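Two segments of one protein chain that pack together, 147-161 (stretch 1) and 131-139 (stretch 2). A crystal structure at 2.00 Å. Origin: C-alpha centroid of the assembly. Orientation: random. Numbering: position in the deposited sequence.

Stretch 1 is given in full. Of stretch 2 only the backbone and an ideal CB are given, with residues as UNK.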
# COMPACT_ATOMS: atom_id res chain seq x y z
N MET A 147 9.15 -3.80 16.42
CA MET A 147 7.76 -4.24 16.53
C MET A 147 7.61 -5.55 15.77
O MET A 147 8.55 -6.06 15.16
CB MET A 147 6.78 -3.17 16.02
CG MET A 147 7.12 -2.58 14.66
SD MET A 147 6.01 -1.26 14.05
CE MET A 147 4.48 -1.61 14.90
N GLU A 148 6.40 -6.11 15.84
CA GLU A 148 6.06 -7.37 15.18
C GLU A 148 5.17 -7.10 13.98
O GLU A 148 4.26 -6.27 14.05
CB GLU A 148 5.32 -8.31 16.13
CG GLU A 148 6.14 -9.01 17.17
CD GLU A 148 5.28 -9.96 17.99
OE1 GLU A 148 4.06 -9.71 18.10
OE2 GLU A 148 5.83 -10.95 18.53
N VAL A 149 5.43 -7.81 12.89
CA VAL A 149 4.47 -7.91 11.79
C VAL A 149 3.76 -9.25 11.94
O VAL A 149 4.41 -10.30 11.98
CB VAL A 149 5.16 -7.80 10.43
CG1 VAL A 149 4.14 -7.93 9.30
CG2 VAL A 149 5.90 -6.46 10.32
N VAL A 150 2.45 -9.21 12.07
CA VAL A 150 1.65 -10.42 12.24
C VAL A 150 1.02 -10.76 10.90
O VAL A 150 0.24 -9.97 10.35
CB VAL A 150 0.59 -10.25 13.34
CG1 VAL A 150 -0.18 -11.55 13.55
CG2 VAL A 150 1.26 -9.83 14.64
N VAL A 151 1.37 -11.92 10.37
CA VAL A 151 0.87 -12.38 9.08
C VAL A 151 0.03 -13.63 9.29
O VAL A 151 0.45 -14.56 9.99
CB VAL A 151 2.01 -12.63 8.09
CG1 VAL A 151 1.47 -13.13 6.76
CG2 VAL A 151 2.79 -11.33 7.87
N TYR A 152 -1.16 -13.63 8.70
CA TYR A 152 -2.05 -14.79 8.69
C TYR A 152 -2.65 -14.95 7.30
O TYR A 152 -2.90 -13.96 6.61
CB TYR A 152 -3.17 -14.61 9.71
CG TYR A 152 -4.07 -15.80 9.80
CD1 TYR A 152 -3.70 -16.92 10.53
CD2 TYR A 152 -5.30 -15.82 9.15
CE1 TYR A 152 -4.52 -18.02 10.62
CE2 TYR A 152 -6.13 -16.92 9.23
CZ TYR A 152 -5.73 -18.02 9.96
OH TYR A 152 -6.55 -19.12 10.05
N GLY A 153 -2.88 -16.19 6.89
CA GLY A 153 -3.59 -16.44 5.64
C GLY A 153 -2.74 -16.37 4.39
O GLY A 153 -1.57 -16.79 4.42
N ARG A 154 -3.29 -15.84 3.29
CA ARG A 154 -2.63 -15.95 1.99
C ARG A 154 -1.18 -15.47 2.03
O ARG A 154 -0.31 -16.06 1.39
CB ARG A 154 -3.43 -15.19 0.92
CG ARG A 154 -3.36 -13.67 1.02
CD ARG A 154 -4.20 -12.99 -0.09
NE ARG A 154 -4.67 -11.69 0.37
CZ ARG A 154 -3.92 -10.60 0.34
NH1 ARG A 154 -2.69 -10.65 -0.15
NH2 ARG A 154 -4.38 -9.46 0.82
N LEU A 155 -0.89 -14.43 2.81
CA LEU A 155 0.45 -13.87 2.83
C LEU A 155 1.45 -14.72 3.63
O LEU A 155 2.63 -14.37 3.66
CB LEU A 155 0.43 -12.42 3.37
CG LEU A 155 -0.13 -11.36 2.39
CD1 LEU A 155 -0.11 -9.96 3.01
CD2 LEU A 155 0.64 -11.33 1.07
N THR A 156 1.02 -15.83 4.25
CA THR A 156 2.03 -16.70 4.86
C THR A 156 2.85 -17.45 3.82
O THR A 156 3.88 -18.02 4.18
CB THR A 156 1.41 -17.71 5.85
OG1 THR A 156 0.46 -18.55 5.18
CG2 THR A 156 0.71 -17.00 6.99
N ASN A 157 2.43 -17.46 2.55
CA ASN A 157 3.18 -18.14 1.51
C ASN A 157 4.37 -17.34 1.00
O ASN A 157 5.08 -17.83 0.10
CB ASN A 157 2.27 -18.49 0.31
CG ASN A 157 0.95 -19.12 0.73
OD1 ASN A 157 -0.10 -18.79 0.19
ND2 ASN A 157 1.01 -20.04 1.70
N VAL A 158 4.62 -16.15 1.53
CA VAL A 158 5.72 -15.33 1.04
C VAL A 158 7.00 -15.80 1.72
O VAL A 158 7.19 -15.59 2.92
CB VAL A 158 5.47 -13.84 1.30
CG1 VAL A 158 6.71 -13.02 0.93
CG2 VAL A 158 4.24 -13.34 0.54
N ARG A 159 7.88 -16.44 0.95
CA ARG A 159 9.16 -16.91 1.48
C ARG A 159 9.93 -15.73 2.06
O ARG A 159 10.39 -14.86 1.32
CB ARG A 159 9.99 -17.64 0.41
CG ARG A 159 11.07 -18.56 0.98
CD ARG A 159 11.82 -19.36 -0.09
NE ARG A 159 12.28 -20.65 0.42
CZ ARG A 159 13.38 -21.28 0.01
NH1 ARG A 159 14.15 -20.75 -0.93
NH2 ARG A 159 13.72 -22.45 0.55
N CYS A 160 10.06 -15.69 3.37
CA CYS A 160 10.80 -14.62 4.02
C CYS A 160 11.45 -15.17 5.27
O CYS A 160 10.77 -15.77 6.11
CB CYS A 160 9.90 -13.44 4.38
SG CYS A 160 10.79 -12.07 5.15
N GLU A 161 12.75 -14.98 5.39
CA GLU A 161 13.49 -15.36 6.58
C GLU A 161 14.26 -14.16 7.10
O GLU A 161 14.40 -13.14 6.40
CB GLU A 161 14.43 -16.54 6.29
CG GLU A 161 13.72 -17.70 5.59
CD GLU A 161 13.11 -18.70 6.58
OE1 GLU A 161 13.67 -18.85 7.68
OE2 GLU A 161 12.07 -19.31 6.26
N UNK A 131 6.65 -18.95 14.09
CA UNK A 131 5.30 -19.34 13.69
C UNK A 131 4.60 -20.04 14.84
O UNK A 131 5.22 -20.80 15.58
CB UNK A 131 5.34 -20.25 12.46
N UNK A 132 3.29 -19.86 14.90
CA UNK A 132 2.48 -20.52 15.87
C UNK A 132 1.01 -20.46 15.57
O UNK A 132 0.42 -19.41 15.51
CB UNK A 132 2.75 -19.92 17.25
N UNK A 133 0.41 -21.61 15.38
CA UNK A 133 -1.02 -21.73 15.10
C UNK A 133 -1.41 -20.94 13.85
O UNK A 133 -2.33 -20.13 13.88
CB UNK A 133 -1.84 -21.25 16.30
N UNK A 134 -0.73 -21.23 12.74
CA UNK A 134 -1.01 -20.70 11.40
C UNK A 134 -0.61 -19.23 11.25
O UNK A 134 -0.51 -18.72 10.13
CB UNK A 134 -2.50 -20.86 11.08
N UNK A 135 -0.28 -18.53 12.31
CA UNK A 135 0.14 -17.15 12.18
C UNK A 135 1.61 -17.17 12.05
O UNK A 135 2.20 -18.13 12.44
CB UNK A 135 -0.31 -16.28 13.36
N UNK A 136 2.20 -16.12 11.53
CA UNK A 136 3.64 -15.97 11.44
C UNK A 136 4.03 -14.55 11.85
O UNK A 136 3.48 -13.56 11.35
CB UNK A 136 4.13 -16.28 10.03
N UNK A 137 4.97 -14.47 12.79
CA UNK A 137 5.34 -13.24 13.48
C UNK A 137 6.74 -12.84 13.04
O UNK A 137 7.69 -13.59 13.26
CB UNK A 137 5.27 -13.41 15.00
N UNK A 138 6.86 -11.69 12.40
CA UNK A 138 8.14 -11.15 11.96
C UNK A 138 8.55 -10.01 12.89
O UNK A 138 7.88 -8.97 12.92
CB UNK A 138 8.06 -10.67 10.51
N UNK A 139 9.63 -10.20 13.64
CA UNK A 139 10.24 -9.08 14.34
C UNK A 139 10.89 -8.14 13.34
O UNK A 139 11.76 -8.57 12.56
CB UNK A 139 11.27 -9.57 15.36

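Position 131 lies in a strand, and its ideal CB has nothing of stretch 1 within 5.5 Å. It is E131, making no contact with stretch 1.

Position 132 opens a type I' turn that ends at 135. Its CB points away from stretch 1, but a long side chain could reach back toward the carboxylate of E148. A basic residue would suit. It is R132, with NH2 4.4 Å from E148 OE2, beyond a salt bridge.

Position 133 has phi/psi of 58/54, a left-handed conformation. Asparagine, aspartate or glycine would suit. It is N133, whose side chain leads away.

Position 134 is also left-handed, at 73/-11. Glycine would be easy there, but the ideal CB lies 3.5 Å from Y152 CE1, so a flexible chain could also lie along that ring. It is K134. Its CE comes 3.1 Å from Y152 OH, and its NZ donates a hydrogen bond to N133 O at 2.9 Å.

Position 135 returns to beta angles. Its CB points sideways, with Y152 CD1 4.5 Å and V150 CG1 4.7 Å from the ideal CB. A large apolar or aromatic residue would suit. It is F135. Y152 CD1 lies over one face of its ring, 3.7 Å from F135 CE1, and V150 CG1 lies at its edge, 3.9 Å from F135 CD2.

Position 136 pairs with V151 through two backbone hydrogen bonds, N to V151 O and O to V151 N, both 2.8 Å. Its CB shares a sheet face with V151. A branched aliphatic residue would suit. It is I136; its CG2 is 3.5 Å from both V151 CB and T156 CG2.

Position 137 is a non-hydrogen-bonded partner of V150, on the same face as V150 and E148. A residue with apolar surface and some polarity would suit, as would valine or threonine. It is Y137. Its CD2 lies 3.9 Å from both V150 CG2 and E148 OE1.

Position 138 pairs with V149 through two backbone hydrogen bonds. Its CB lies on the face of V149 and V151, with room to extend toward C160. A long apolar or aromatic side chain could span that gap. It is Y138, covered more by stretch 1 than any other residue here. V151 CG2 is 4.0 Å from Y138 CE2, and C160 CB is 3.5 Å from Y138 OH.

Position 139 is the non-hydrogen-bonded partner of E148. An ideal CB would be 4.4 Å from M147 O, with no clash, and the angles are ordinary for a strand, so many residues would suit. It is G139; its CA makes a CA-H...O contact with M147 O at 3.6 Å.

Stretch 2 (131-139) ERNKFIYYG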
# COMPACT_ATOMS: atom_id res chain seq x y z
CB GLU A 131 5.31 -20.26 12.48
CG GLU A 131 6.53 -20.11 11.58
CD GLU A 131 6.49 -21.07 10.39
OE1 GLU A 131 7.56 -21.30 9.79
OE2 GLU A 131 5.39 -21.57 10.06
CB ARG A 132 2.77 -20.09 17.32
CG ARG A 132 2.97 -18.62 17.61
CD ARG A 132 3.27 -18.34 19.08
NE ARG A 132 3.18 -16.93 19.41
CZ ARG A 132 4.20 -16.08 19.38
NH1 ARG A 132 5.40 -16.51 19.03
NH2 ARG A 132 4.04 -14.80 19.68
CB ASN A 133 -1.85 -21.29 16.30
CG ASN A 133 -1.51 -22.06 17.56
OD1 ASN A 133 -0.42 -21.92 18.11
ND2 ASN A 133 -2.44 -22.89 18.02
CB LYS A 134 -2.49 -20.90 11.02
CG LYS A 134 -3.21 -22.12 11.64
CD LYS A 134 -4.73 -22.12 11.41
CE LYS A 134 -5.47 -21.07 12.25
NZ LYS A 134 -5.05 -20.97 13.67
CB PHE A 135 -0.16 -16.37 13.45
CG PHE A 135 -1.61 -16.15 13.67
CD1 PHE A 135 -2.40 -17.16 14.06
CD2 PHE A 135 -2.16 -14.93 13.45
CE1 PHE A 135 -3.73 -16.98 14.25
CE2 PHE A 135 -3.48 -14.74 13.62
CZ PHE A 135 -4.27 -15.76 14.03
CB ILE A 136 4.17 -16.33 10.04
CG1 ILE A 136 5.59 -15.83 9.86
CG2 ILE A 136 3.27 -15.78 8.98
CD1 ILE A 136 6.25 -16.50 8.73
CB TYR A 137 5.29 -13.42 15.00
CG TYR A 137 3.94 -13.84 15.56
CD1 TYR A 137 3.53 -15.17 15.52
CD2 TYR A 137 3.07 -12.91 16.10
CE1 TYR A 137 2.29 -15.56 16.02
CE2 TYR A 137 1.83 -13.28 16.60
CZ TYR A 137 1.45 -14.61 16.56
OH TYR A 137 0.21 -14.99 17.06
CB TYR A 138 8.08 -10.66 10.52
CG TYR A 138 7.89 -11.74 9.48
CD1 TYR A 138 8.97 -12.49 9.04
CD2 TYR A 138 6.65 -11.96 8.88
CE1 TYR A 138 8.82 -13.46 8.07
CE2 TYR A 138 6.49 -12.93 7.90
CZ TYR A 138 7.58 -13.68 7.50
OH TYR A 138 7.45 -14.65 6.53
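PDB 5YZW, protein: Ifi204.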